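Local coordinates for sulfate permease family protein (Vibrio cholerae O1 biovar El Tor, PDB 3MGL) that is the STAS-domain portion of a membrane protein of the sulfate permease family, which as a whole probably acts as a transmembrane transporter, at residues Tyr24-Pro29 with Lys57-Met62; Ile51-Leu56 with Gly117-Ala122. All coordinates share one frame; numbering follows the deposited sequence.

Interaction 1: Tyr24-Pro29 with Lys57-Met62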
# COMPACT_ATOMS: atom_id res chain seq x y z
N TYR A 24 -14.33 -14.84 9.23
CA TYR A 24 -13.65 -13.75 9.87
C TYR A 24 -12.14 -13.91 9.77
O TYR A 24 -11.61 -15.00 9.94
CB TYR A 24 -14.12 -13.60 11.32
CG TYR A 24 -13.45 -12.46 12.05
CD1 TYR A 24 -13.74 -11.13 11.73
CD2 TYR A 24 -12.52 -12.70 13.05
CE1 TYR A 24 -13.13 -10.07 12.40
CE2 TYR A 24 -11.91 -11.64 13.73
CZ TYR A 24 -12.21 -10.34 13.39
OH TYR A 24 -11.59 -9.30 14.07
N ALA A 25 -11.45 -12.82 9.48
CA ALA A 25 -10.01 -12.88 9.34
C ALA A 25 -9.31 -12.07 10.43
O ALA A 25 -9.64 -10.91 10.67
CB ALA A 25 -9.61 -12.38 7.96
N LEU A 26 -8.34 -12.70 11.07
CA LEU A 26 -7.43 -12.02 11.96
C LEU A 26 -6.39 -11.33 11.10
O LEU A 26 -5.72 -11.95 10.25
CB LEU A 26 -6.78 -13.01 12.91
CG LEU A 26 -7.72 -13.82 13.80
CD1 LEU A 26 -6.90 -14.58 14.78
CD2 LEU A 26 -8.66 -12.89 14.53
N GLU A 27 -6.26 -10.03 11.26
CA GLU A 27 -5.33 -9.33 10.40
C GLU A 27 -4.15 -8.85 11.21
O GLU A 27 -4.30 -8.04 12.14
CB GLU A 27 -6.00 -8.23 9.59
CG GLU A 27 -6.61 -8.80 8.29
CD GLU A 27 -7.82 -8.03 7.78
OE1 GLU A 27 -8.22 -7.01 8.41
OE2 GLU A 27 -8.37 -8.45 6.74
N GLY A 28 -3.00 -9.42 10.89
CA GLY A 28 -1.74 -9.07 11.51
C GLY A 28 -1.60 -9.75 12.85
O GLY A 28 -2.58 -10.30 13.39
N PRO A 29 -0.38 -9.69 13.42
CA PRO A 29 -0.17 -10.41 14.67
C PRO A 29 -0.87 -9.77 15.86
O PRO A 29 -0.99 -10.42 16.90
CB PRO A 29 1.35 -10.39 14.83
CG PRO A 29 1.79 -9.15 14.12
CD PRO A 29 0.77 -8.86 13.04
N LYS A 57 -4.28 -16.63 7.86
CA LYS A 57 -3.26 -16.38 6.83
C LYS A 57 -2.42 -15.13 7.10
O LYS A 57 -1.23 -15.09 6.77
CB LYS A 57 -3.92 -16.30 5.43
CG LYS A 57 -2.97 -16.02 4.27
CD LYS A 57 -3.59 -16.21 2.85
CE LYS A 57 -4.80 -15.33 2.60
NZ LYS A 57 -5.11 -15.13 1.13
N TRP A 58 -3.03 -14.10 7.69
CA TRP A 58 -2.33 -12.83 7.91
C TRP A 58 -1.67 -12.72 9.29
O TRP A 58 -1.20 -11.64 9.69
CB TRP A 58 -3.27 -11.66 7.62
CG TRP A 58 -3.67 -11.61 6.17
CD1 TRP A 58 -2.92 -11.11 5.13
CD2 TRP A 58 -4.90 -12.09 5.59
NE1 TRP A 58 -3.62 -11.25 3.94
CE2 TRP A 58 -4.83 -11.84 4.20
CE3 TRP A 58 -6.04 -12.71 6.12
CZ2 TRP A 58 -5.87 -12.19 3.33
CZ3 TRP A 58 -7.07 -13.07 5.25
CH2 TRP A 58 -6.98 -12.80 3.87
N VAL A 59 -1.61 -13.85 9.99
CA VAL A 59 -1.00 -13.89 11.32
C VAL A 59 0.37 -14.55 11.22
O VAL A 59 0.45 -15.76 11.08
CB VAL A 59 -1.90 -14.63 12.32
CG1 VAL A 59 -1.23 -14.69 13.72
CG2 VAL A 59 -3.29 -13.96 12.38
N PRO A 60 1.45 -13.74 11.30
CA PRO A 60 2.79 -14.24 11.06
C PRO A 60 3.42 -15.00 12.23
O PRO A 60 4.25 -15.88 12.00
CB PRO A 60 3.59 -12.97 10.70
CG PRO A 60 2.87 -11.86 11.37
CD PRO A 60 1.43 -12.27 11.53
N PHE A 61 3.06 -14.66 13.47
CA PHE A 61 3.51 -15.37 14.66
C PHE A 61 2.45 -15.17 15.73
O PHE A 61 1.53 -14.35 15.55
CB PHE A 61 4.87 -14.84 15.14
CG PHE A 61 4.81 -13.43 15.67
CD1 PHE A 61 4.52 -13.18 17.02
CD2 PHE A 61 5.02 -12.35 14.81
CE1 PHE A 61 4.44 -11.88 17.52
CE2 PHE A 61 4.94 -11.04 15.29
CZ PHE A 61 4.64 -10.80 16.65
N MSE A 62 2.56 -15.92 16.83
CA MSE A 62 1.64 -15.79 17.96
C MSE A 62 2.42 -15.94 19.25
O MSE A 62 3.18 -16.90 19.44
CB MSE A 62 0.55 -16.86 17.93
CG MSE A 62 -0.49 -16.69 16.81
SE MSE A 62 -2.23 -17.51 17.23
CE MSE A 62 -2.73 -16.39 18.65
O HOH W 1 -0.31 -12.92 17.28

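Interaction 2: Ile51-Leu56 with Gly117-Ala122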
# COMPACT_ATOMS: atom_id res chain seq x y z
N ILE A 51 -21.65 -22.11 11.36
CA ILE A 51 -20.22 -22.29 11.22
C ILE A 51 -19.51 -20.96 11.03
O ILE A 51 -19.95 -20.09 10.25
CB ILE A 51 -19.87 -23.27 10.05
CG1 ILE A 51 -20.54 -24.64 10.28
CG2 ILE A 51 -18.33 -23.46 9.91
CD1 ILE A 51 -20.61 -25.51 9.05
N LEU A 52 -18.42 -20.78 11.78
CA LEU A 52 -17.53 -19.67 11.54
C LEU A 52 -16.15 -20.17 11.06
O LEU A 52 -15.54 -21.02 11.70
CB LEU A 52 -17.37 -18.82 12.81
CG LEU A 52 -16.39 -17.65 12.66
CD1 LEU A 52 -17.01 -16.47 11.93
CD2 LEU A 52 -15.89 -17.22 14.00
N ILE A 53 -15.66 -19.62 9.96
CA ILE A 53 -14.28 -19.85 9.57
C ILE A 53 -13.39 -18.69 10.05
O ILE A 53 -13.66 -17.52 9.71
CB ILE A 53 -14.12 -20.11 8.03
CG1 ILE A 53 -14.96 -21.32 7.59
CG2 ILE A 53 -12.67 -20.39 7.69
CD1 ILE A 53 -15.17 -21.46 6.05
N LEU A 54 -12.36 -19.01 10.85
CA LEU A 54 -11.34 -18.03 11.22
C LEU A 54 -10.11 -18.20 10.36
O LEU A 54 -9.37 -19.19 10.49
CB LEU A 54 -10.89 -18.15 12.69
CG LEU A 54 -11.90 -17.87 13.81
CD1 LEU A 54 -11.26 -18.17 15.19
CD2 LEU A 54 -12.38 -16.41 13.77
N ARG A 55 -9.88 -17.21 9.50
CA ARG A 55 -8.74 -17.20 8.60
C ARG A 55 -7.51 -16.65 9.32
O ARG A 55 -7.55 -15.53 9.83
CB ARG A 55 -9.04 -16.31 7.39
CG ARG A 55 -10.21 -16.77 6.57
CD ARG A 55 -10.26 -15.97 5.26
NE ARG A 55 -9.18 -16.34 4.35
CZ ARG A 55 -9.10 -15.97 3.08
NH1 ARG A 55 -10.04 -15.21 2.54
NH2 ARG A 55 -8.09 -16.36 2.33
N LEU A 56 -6.43 -17.44 9.36
CA LEU A 56 -5.22 -17.05 10.08
C LEU A 56 -4.04 -16.71 9.17
O LEU A 56 -2.93 -16.54 9.68
CB LEU A 56 -4.78 -18.12 11.08
CG LEU A 56 -5.70 -18.69 12.16
CD1 LEU A 56 -4.87 -19.46 13.15
CD2 LEU A 56 -6.53 -17.63 12.88
N GLY A 117 -10.16 -25.20 1.32
CA GLY A 117 -10.53 -26.48 1.96
C GLY A 117 -11.56 -26.26 3.08
O GLY A 117 -12.54 -27.00 3.18
N ALA A 118 -11.34 -25.26 3.92
CA ALA A 118 -12.31 -24.97 4.99
C ALA A 118 -13.69 -24.59 4.46
O ALA A 118 -14.70 -25.01 4.99
CB ALA A 118 -11.78 -23.88 5.93
N LEU A 119 -13.71 -23.78 3.41
CA LEU A 119 -14.97 -23.28 2.85
C LEU A 119 -15.71 -24.43 2.14
O LEU A 119 -16.91 -24.62 2.34
CB LEU A 119 -14.71 -22.10 1.90
CG LEU A 119 -15.91 -21.52 1.12
CD1 LEU A 119 -16.83 -20.76 2.08
CD2 LEU A 119 -15.47 -20.60 0.01
N SER A 120 -14.99 -25.19 1.32
CA SER A 120 -15.55 -26.40 0.73
C SER A 120 -16.19 -27.31 1.79
O SER A 120 -17.38 -27.66 1.68
CB SER A 120 -14.51 -27.16 -0.08
OG SER A 120 -15.14 -28.30 -0.65
N ALA A 121 -15.41 -27.69 2.81
CA ALA A 121 -15.93 -28.52 3.91
C ALA A 121 -17.16 -27.90 4.63
O ALA A 121 -18.11 -28.61 4.99
CB ALA A 121 -14.83 -28.86 4.91
N ALA A 122 -17.15 -26.59 4.83
CA ALA A 122 -18.29 -25.90 5.46
C ALA A 122 -19.55 -25.93 4.60
O ALA A 122 -20.66 -26.15 5.10
CB ALA A 122 -17.93 -24.46 5.79

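Interaction 1: Tyr24-Pro29 with Lys57-Met62
In this STAS domain, the loops that leave two neighbouring parallel strands, 21-27 and 51-56, meet at the C-terminal end of the sheet, where Pro29 lies against Pro60 and Phe61. Pro29 CB sits over one face of the Phe61 ring, 4.0 Å from its centroid and 26° off the normal, a CH-pi contact displaced toward CE2 and CZ. The first torsion of Phe61 (chi1 67°) holds CG between the backbone N and the carbonyl carbon, and this swings the ring up to the proline. The two proline rings cross at about a right angle, with Pro29 CD 3.8 Å from Pro60 CD. A water bridges the two loops, donating to Pro29 O at 2.6 Å and to Phe61 O at 2.9 Å. The backbones are linked more loosely: Gly28 N reaches Trp58 O at 3.1 Å, but the N-H...O angle of 126° marks a weak bond. Gly28 has a positive phi, which by itself favours glycine. Farther back, Leu26 CB packs on Val59 CG2 at 3.7 Å, while Ala25 CB approaches Trp58 CZ3 obliquely at 3.8 Å. Trp58 CB lies 3.6 Å from Leu26 O, which sits at the indole edge near its plane. Leu26 also touches Leu70 of helix 64-79, and Pro60 O receives hydrogen bonds from Asn90 ND2 and Arg92 NE, tying loop 57-62 to the region that opens helix 91-99.

Interaction 2: Ile51-Leu56 with Gly117-Ala122
Strand 51-56 and helix 117-122 run almost exactly antiparallel, their N-to-C directions 176° apart and their axes 9.6 Å from one another at closest approach. Two pairs set the register: Ile51 with Ala122 and Ile53 with Ala118, each with CA atoms 7.1 Å apart. A step of two residues on the strand is thus matched by one of four on the helix, which brings alternate strand side chains against successive turns of a single helical face. No hydrogen bond crosses between the segments; the contact is apolar packing.

Ile53 carries most of it. Its CB is directed at the helix, and its two branches divide the work. Ile53 CG2, placed anti to the backbone N, meets Ala118 CB at 4.0 Å. The longer branch extends through CG1, anti to the carbonyl carbon (chi1 -58°), and Ile53 CD1 lies 3.7 Å from Leu119 CA, against the helix backbone itself. Ile53 CD1 also touches Ala122 CB at 4.1 Å, so this methyl rests among three helix residues. The small side chains of Ala118 and Ala122 are consistent with this close approach to the main chain. Ala118 O, also beside CD1, is already engaged as the acceptor of the helical bond from Ala122 N at 2.9 Å. Ile51 repeats the pattern more lightly two residues earlier in the strand, with Ile51 CD1 4.0 Å from Ala122 O and Ile51 CG2 4.3 Å from Ala122 CB.

Leu52 and Leu54 point to the other side of the sheet, where they touch helix 64-79. The strand is therefore sandwiched between helices on its two faces, the layered alpha/beta arrangement of a STAS domain, with the C-terminal helix 115-128 lying along strand 51-56 on one face of the parallel sheet.

In the fold
Strand 51-56 is common to the setting of both contacts. It continues directly into the loop 57-62 of interaction 1, and its Ile51 and Ile53 face the C-terminal helix in interaction 2; the two centres are 15 Å apart. Strand pairing connects them: Tyr24 N lies 2.8 Å from Ile53 O and Tyr24 O lies 2.8 Å from Arg55 N, both probable hydrogen bonds between neighbouring parallel strands. Side chains reinforce this link, with Leu26 CD1 3.6 Å from Leu56 CD2 and Tyr24 CD2 3.8 Å from Leu54 CD2. Interaction 2 is buried core packing, whereas interaction 1 is a partly buried junction at the sheet's C-terminal end.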